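Local coordinates for E3 ubiquitin-protein ligase HERC2 (Homo sapiens, PDB 4L1M) that probably acts as an E3 ligase that attaches ubiquitin to target proteins, here represented by its first RCC1-like domain, a seven-bladed beta-propeller, at residues E173-H187 / E191-K203. Residues are numbered along the deposited sequence; the frame is centred on the assembly and turned at random.
Sequences ELYTWGRGNYGRLGH and EDEAIPMLVAGLK
Met197 lies along one face of the His187 ring, running antiparallel to that side chain; its CG takes a CH-pi position and its SD sits 4.2 Å from the ring centroid. The extended Met197 chain, with CG anti to the backbone N (chi1 -171°), brings the sulfur there, while Leu185 O lies over the other face. Thr176 OG1 donates to Leu185 O along a lone pair of that carbonyl, and Val199 CG2 packs 3.6 Å from the same OG1. Pro196 CG rides over the six-membered ring of Trp177, 3.9 Å from its centroid. On the sheet face opposite Thr176 and Met197, Leu198 CD1 sits over one face of the Tyr175 ring, toward its rim, and Tyr175 OH reaches Glu173 OE1. The antiparallel strands 174-178 and 196-198 are the third and outermost fourth strands of one propeller blade; between the Thr176-Met197 and Gly178-Glu193 pairs a beta bulge shifts the register by two. Asp192 OD1 accepts from Gly180 N at 2.8 Å, and OD2 forms a salt bridge, with a weak hydrogen bond, to Arg179 NH1, guanidinium and carboxylate planes turned 73° from each other. Backbone bonds and ring-face contacts thus fix the outermost strand to the third, while Asp192, bound through both oxygens, ties its segment to the turn at Arg179-Gly180.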
loop_
_atom_site.group_PDB
_atom_site.type_symbol
_atom_site.label_atom_id
_atom_site.label_comp_id
_atom_site.label_asym_id
_atom_site.label_seq_id
_atom_site.Cartn_x
_atom_site.Cartn_y
_atom_site.Cartn_z
ATOM N N GLU A 173 -16.676 6.713 -6.713
ATOM C CA GLU A 173 -16.231 7.991 -6.140
ATOM C C GLU A 173 -15.007 7.785 -5.272
ATOM O O GLU A 173 -14.892 6.774 -4.592
ATOM C CB GLU A 173 -17.325 8.617 -5.285
ATOM C CG GLU A 173 -18.562 9.036 -6.056
ATOM C CD GLU A 173 -19.607 9.699 -5.162
ATOM O OE1 GLU A 173 -19.686 9.346 -3.956
ATOM O OE2 GLU A 173 -20.342 10.575 -5.685
ATOM N N LEU A 174 -14.113 8.761 -5.279
ATOM C CA LEU A 174 -12.905 8.747 -4.469
ATOM C C LEU A 174 -12.969 9.872 -3.440
ATOM O O LEU A 174 -13.212 11.008 -3.795
ATOM C CB LEU A 174 -11.679 8.944 -5.350
ATOM C CG LEU A 174 -10.382 9.127 -4.570
ATOM C CD1 LEU A 174 -10.088 7.889 -3.742
ATOM C CD2 LEU A 174 -9.220 9.438 -5.491
ATOM N N TYR A 175 -12.750 9.529 -2.169
ATOM C CA TYR A 175 -12.766 10.476 -1.053
ATOM C C TYR A 175 -11.377 10.488 -0.479
ATOM O O TYR A 175 -10.775 9.438 -0.351
ATOM C CB TYR A 175 -13.785 10.046 0.027
ATOM C CG TYR A 175 -15.221 10.254 -0.414
ATOM C CD1 TYR A 175 -15.865 9.318 -1.200
ATOM C CD2 TYR A 175 -15.907 11.408 -0.081
ATOM C CE1 TYR A 175 -17.163 9.513 -1.620
ATOM C CE2 TYR A 175 -17.196 11.627 -0.509
ATOM C CZ TYR A 175 -17.830 10.678 -1.279
ATOM O OH TYR A 175 -19.140 10.892 -1.702
ATOM N N THR A 176 -10.858 11.672 -0.168
ATOM C CA THR A 176 -9.578 11.791 0.503
ATOM C C THR A 176 -9.724 12.715 1.698
ATOM O O THR A 176 -10.664 13.501 1.760
ATOM C CB THR A 176 -8.516 12.380 -0.420
ATOM O OG1 THR A 176 -9.041 13.548 -1.059
ATOM C CG2 THR A 176 -8.105 11.366 -1.489
ATOM N N TRP A 177 -8.831 12.577 2.683
ATOM C CA TRP A 177 -8.840 13.452 3.867
ATOM C C TRP A 177 -7.528 13.348 4.627
ATOM O O TRP A 177 -6.742 12.441 4.400
ATOM C CB TRP A 177 -10.050 13.164 4.775
ATOM C CG TRP A 177 -10.091 11.790 5.406
ATOM C CD1 TRP A 177 -9.734 11.468 6.690
ATOM C CD2 TRP A 177 -10.528 10.564 4.800
ATOM N NE1 TRP A 177 -9.909 10.129 6.914
ATOM C CE2 TRP A 177 -10.388 9.545 5.775
ATOM C CE3 TRP A 177 -11.007 10.219 3.524
ATOM C CZ2 TRP A 177 -10.727 8.212 5.523
ATOM C CZ3 TRP A 177 -11.328 8.881 3.270
ATOM C CH2 TRP A 177 -11.202 7.900 4.269
ATOM N N GLY A 178 -7.303 14.298 5.529
ATOM C CA GLY A 178 -6.035 14.386 6.282
ATOM C C GLY A 178 -5.272 15.624 5.865
ATOM O O GLY A 178 -5.876 16.627 5.497
ATOM N N ARG A 179 -3.942 15.543 5.902
ATOM C CA ARG A 179 -3.084 16.694 5.577
ATOM C C ARG A 179 -3.187 17.025 4.118
ATOM O O ARG A 179 -3.332 16.149 3.285
ATOM C CB ARG A 179 -1.639 16.414 5.931
ATOM C CG ARG A 179 -1.361 16.355 7.419
ATOM C CD ARG A 179 -1.296 17.744 8.019
ATOM N NE ARG A 179 -0.832 17.721 9.424
ATOM C CZ ARG A 179 -0.839 18.780 10.245
ATOM N NH1 ARG A 179 -1.299 19.959 9.842
ATOM N NH2 ARG A 179 -0.388 18.667 11.482
ATOM N N GLY A 180 -3.113 18.313 3.809
ATOM C CA GLY A 180 -3.361 18.798 2.450
ATOM C C GLY A 180 -2.139 19.336 1.733
ATOM O O GLY A 180 -2.230 19.691 0.568
ATOM N N ASN A 181 -1.007 19.372 2.426
ATOM C CA ASN A 181 0.215 19.979 1.902
ATOM C C ASN A 181 0.536 19.485 0.498
ATOM O O ASN A 181 0.455 18.283 0.224
ATOM C CB ASN A 181 1.403 19.665 2.806
ATOM C CG ASN A 181 1.104 19.918 4.253
ATOM O OD1 ASN A 181 0.562 19.052 4.954
ATOM N ND2 ASN A 181 1.444 21.105 4.718
ATOM N N TYR A 182 0.894 20.427 -0.370
ATOM C CA TYR A 182 1.247 20.166 -1.756
ATOM C C TYR A 182 0.129 19.544 -2.580
ATOM O O TYR A 182 0.374 18.984 -3.652
ATOM C CB TYR A 182 2.527 19.330 -1.849
ATOM C CG TYR A 182 3.711 19.999 -1.225
ATOM C CD1 TYR A 182 4.286 21.113 -1.828
ATOM C CD2 TYR A 182 4.267 19.531 -0.034
ATOM C CE1 TYR A 182 5.375 21.766 -1.256
ATOM C CE2 TYR A 182 5.348 20.169 0.556
ATOM C CZ TYR A 182 5.893 21.297 -0.063
ATOM O OH TYR A 182 6.981 21.947 0.472
ATOM N N GLY A 183 -1.104 19.655 -2.105
ATOM C CA GLY A 183 -2.266 19.229 -2.876
ATOM C C GLY A 183 -2.500 17.742 -2.944
ATOM O O GLY A 183 -3.197 17.271 -3.834
ATOM N N ARG A 184 -1.959 16.997 -1.990
ATOM C CA ARG A 184 -2.073 15.541 -1.990
ATOM C C ARG A 184 -3.506 15.029 -1.923
ATOM O O ARG A 184 -3.769 13.901 -2.308
ATOM C CB ARG A 184 -1.255 14.930 -0.827
ATOM C CG ARG A 184 -1.832 15.169 0.568
ATOM C CD ARG A 184 -0.818 14.844 1.660
ATOM N NE ARG A 184 0.357 15.688 1.509
ATOM C CZ ARG A 184 1.531 15.515 2.101
ATOM N NH1 ARG A 184 2.503 16.344 1.843
ATOM N NH2 ARG A 184 1.729 14.552 2.946
ATOM N N LEU A 185 -4.422 15.823 -1.400
ATOM C CA LEU A 185 -5.827 15.401 -1.330
ATOM C C LEU A 185 -6.551 15.550 -2.674
ATOM O O LEU A 185 -7.569 14.894 -2.896
ATOM C CB LEU A 185 -6.579 16.180 -0.248
ATOM C CG LEU A 185 -5.961 16.127 1.145
ATOM C CD1 LEU A 185 -6.722 17.016 2.103
ATOM C CD2 LEU A 185 -5.904 14.701 1.674
ATOM N N GLY A 186 -6.044 16.413 -3.560
ATOM C CA GLY A 186 -6.628 16.576 -4.904
ATOM C C GLY A 186 -7.836 17.511 -5.027
ATOM O O GLY A 186 -8.574 17.422 -6.009
ATOM N N HIS A 187 -8.035 18.416 -4.071
ATOM C CA HIS A 187 -9.175 19.334 -4.134
ATOM C C HIS A 187 -8.803 20.749 -4.525
ATOM O O HIS A 187 -9.512 21.676 -4.188
ATOM C CB HIS A 187 -9.908 19.372 -2.790
ATOM C CG HIS A 187 -10.188 18.021 -2.236
ATOM N ND1 HIS A 187 -10.921 17.079 -2.928
ATOM C CD2 HIS A 187 -9.813 17.437 -1.073
ATOM C CE1 HIS A 187 -11.005 15.984 -2.202
ATOM N NE2 HIS A 187 -10.333 16.172 -1.078
ATOM N N GLU A 191 -5.360 22.732 1.676
ATOM C CA GLU A 191 -6.104 22.746 2.944
ATOM C C GLU A 191 -6.257 21.358 3.508
ATOM O O GLU A 191 -6.580 20.419 2.775
ATOM C CB GLU A 191 -7.488 23.367 2.748
ATOM C CG GLU A 191 -7.444 24.795 2.207
ATOM C CD GLU A 191 -8.789 25.326 1.757
ATOM O OE1 GLU A 191 -9.735 24.519 1.654
ATOM O OE2 GLU A 191 -8.893 26.550 1.511
ATOM N N ASP A 192 -5.997 21.216 4.805
ATOM C CA ASP A 192 -6.259 19.963 5.512
ATOM C C ASP A 192 -7.758 19.670 5.505
ATOM O O ASP A 192 -8.549 20.584 5.395
ATOM C CB ASP A 192 -5.771 20.061 6.960
ATOM C CG ASP A 192 -4.253 20.112 7.075
ATOM O OD1 ASP A 192 -3.551 19.921 6.052
ATOM O OD2 ASP A 192 -3.764 20.318 8.204
ATOM N N GLU A 193 -8.148 18.406 5.624
ATOM C CA GLU A 193 -9.577 18.049 5.773
ATOM C C GLU A 193 -9.737 16.919 6.771
ATOM O O GLU A 193 -9.166 15.841 6.606
ATOM C CB GLU A 193 -10.220 17.691 4.429
ATOM C CG GLU A 193 -10.441 18.869 3.471
ATOM C CD GLU A 193 -11.323 19.982 4.058
ATOM O OE1 GLU A 193 -12.223 19.718 4.911
ATOM O OE2 GLU A 193 -11.144 21.144 3.656
ATOM N N ALA A 194 -10.532 17.167 7.797
ATOM C CA ALA A 194 -10.774 16.212 8.876
ATOM C C ALA A 194 -12.012 15.313 8.633
ATOM O O ALA A 194 -12.364 14.483 9.483
ATOM C CB ALA A 194 -10.946 16.979 10.182
ATOM N N ILE A 195 -12.682 15.541 7.510
ATOM C CA ILE A 195 -13.882 14.834 7.117
ATOM C C ILE A 195 -13.631 14.396 5.664
ATOM O O ILE A 195 -13.097 15.167 4.883
ATOM C CB ILE A 195 -15.102 15.785 7.183
ATOM C CG1 ILE A 195 -15.544 16.001 8.642
ATOM C CG2 ILE A 195 -16.275 15.283 6.347
ATOM C CD1 ILE A 195 -16.133 14.785 9.330
ATOM N N PRO A 196 -14.007 13.158 5.304
ATOM C CA PRO A 196 -13.772 12.710 3.920
ATOM C C PRO A 196 -14.407 13.621 2.886
ATOM O O PRO A 196 -15.535 14.051 3.068
ATOM C CB PRO A 196 -14.423 11.325 3.886
ATOM C CG PRO A 196 -14.348 10.852 5.290
ATOM C CD PRO A 196 -14.538 12.074 6.147
ATOM N N MET A 197 -13.671 13.933 1.831
ATOM C CA MET A 197 -14.154 14.857 0.818
ATOM C C MET A 197 -13.995 14.286 -0.580
ATOM O O MET A 197 -12.938 13.785 -0.937
ATOM C CB MET A 197 -13.440 16.199 0.933
ATOM C CG MET A 197 -14.036 17.298 0.050
ATOM S SD MET A 197 -13.277 18.881 0.458
ATOM C CE MET A 197 -13.524 19.800 -1.093
ATOM N N LEU A 198 -15.071 14.389 -1.355
ATOM C CA LEU A 198 -15.121 13.913 -2.718
ATOM C C LEU A 198 -14.048 14.549 -3.561
ATOM O O LEU A 198 -13.868 15.759 -3.522
ATOM C CB LEU A 198 -16.481 14.242 -3.332
ATOM C CG LEU A 198 -16.723 13.746 -4.777
ATOM C CD1 LEU A 198 -16.681 12.222 -4.839
ATOM C CD2 LEU A 198 -18.047 14.242 -5.315
ATOM N N VAL A 199 -13.329 13.737 -4.325
ATOM C CA VAL A 199 -12.415 14.274 -5.322
ATOM C C VAL A 199 -13.228 14.617 -6.593
ATOM O O VAL A 199 -13.388 13.795 -7.502
ATOM C CB VAL A 199 -11.237 13.317 -5.615
ATOM C CG1 VAL A 199 -10.282 13.926 -6.623
ATOM C CG2 VAL A 199 -10.478 13.024 -4.346
ATOM N N ALA A 200 -13.714 15.850 -6.656
ATOM C CA ALA A 200 -14.518 16.326 -7.804
ATOM C C ALA A 200 -13.878 16.109 -9.185
ATOM O O ALA A 200 -14.569 15.843 -10.142
ATOM C CB ALA A 200 -14.856 17.809 -7.628
ATOM N N GLY A 201 -12.564 16.246 -9.278
ATOM C CA GLY A 201 -11.878 16.123 -10.558
ATOM C C GLY A 201 -12.044 14.793 -11.271
ATOM O O GLY A 201 -11.801 14.701 -12.474
ATOM N N LEU A 202 -12.401 13.744 -10.532
ATOM C CA LEU A 202 -12.628 12.421 -11.139
ATOM C C LEU A 202 -14.099 12.049 -11.205
ATOM O O LEU A 202 -14.428 10.982 -11.649
ATOM C CB LEU A 202 -11.816 11.355 -10.382
ATOM C CG LEU A 202 -10.306 11.472 -10.633
ATOM C CD1 LEU A 202 -9.509 10.729 -9.573
ATOM C CD2 LEU A 202 -9.927 10.949 -12.004
ATOM N N LYS A 203 -14.971 12.934 -10.724
ATOM C CA LYS A 203 -16.418 12.748 -10.771
ATOM C C LYS A 203 -16.797 12.476 -12.223
ATOM O O LYS A 203 -16.407 13.215 -13.104
ATOM C CB LYS A 203 -17.117 14.010 -10.227
ATOM C CG LYS A 203 -18.592 13.862 -9.826
HETATM O O HOH W 1 -12.210 18.061 -4.995
#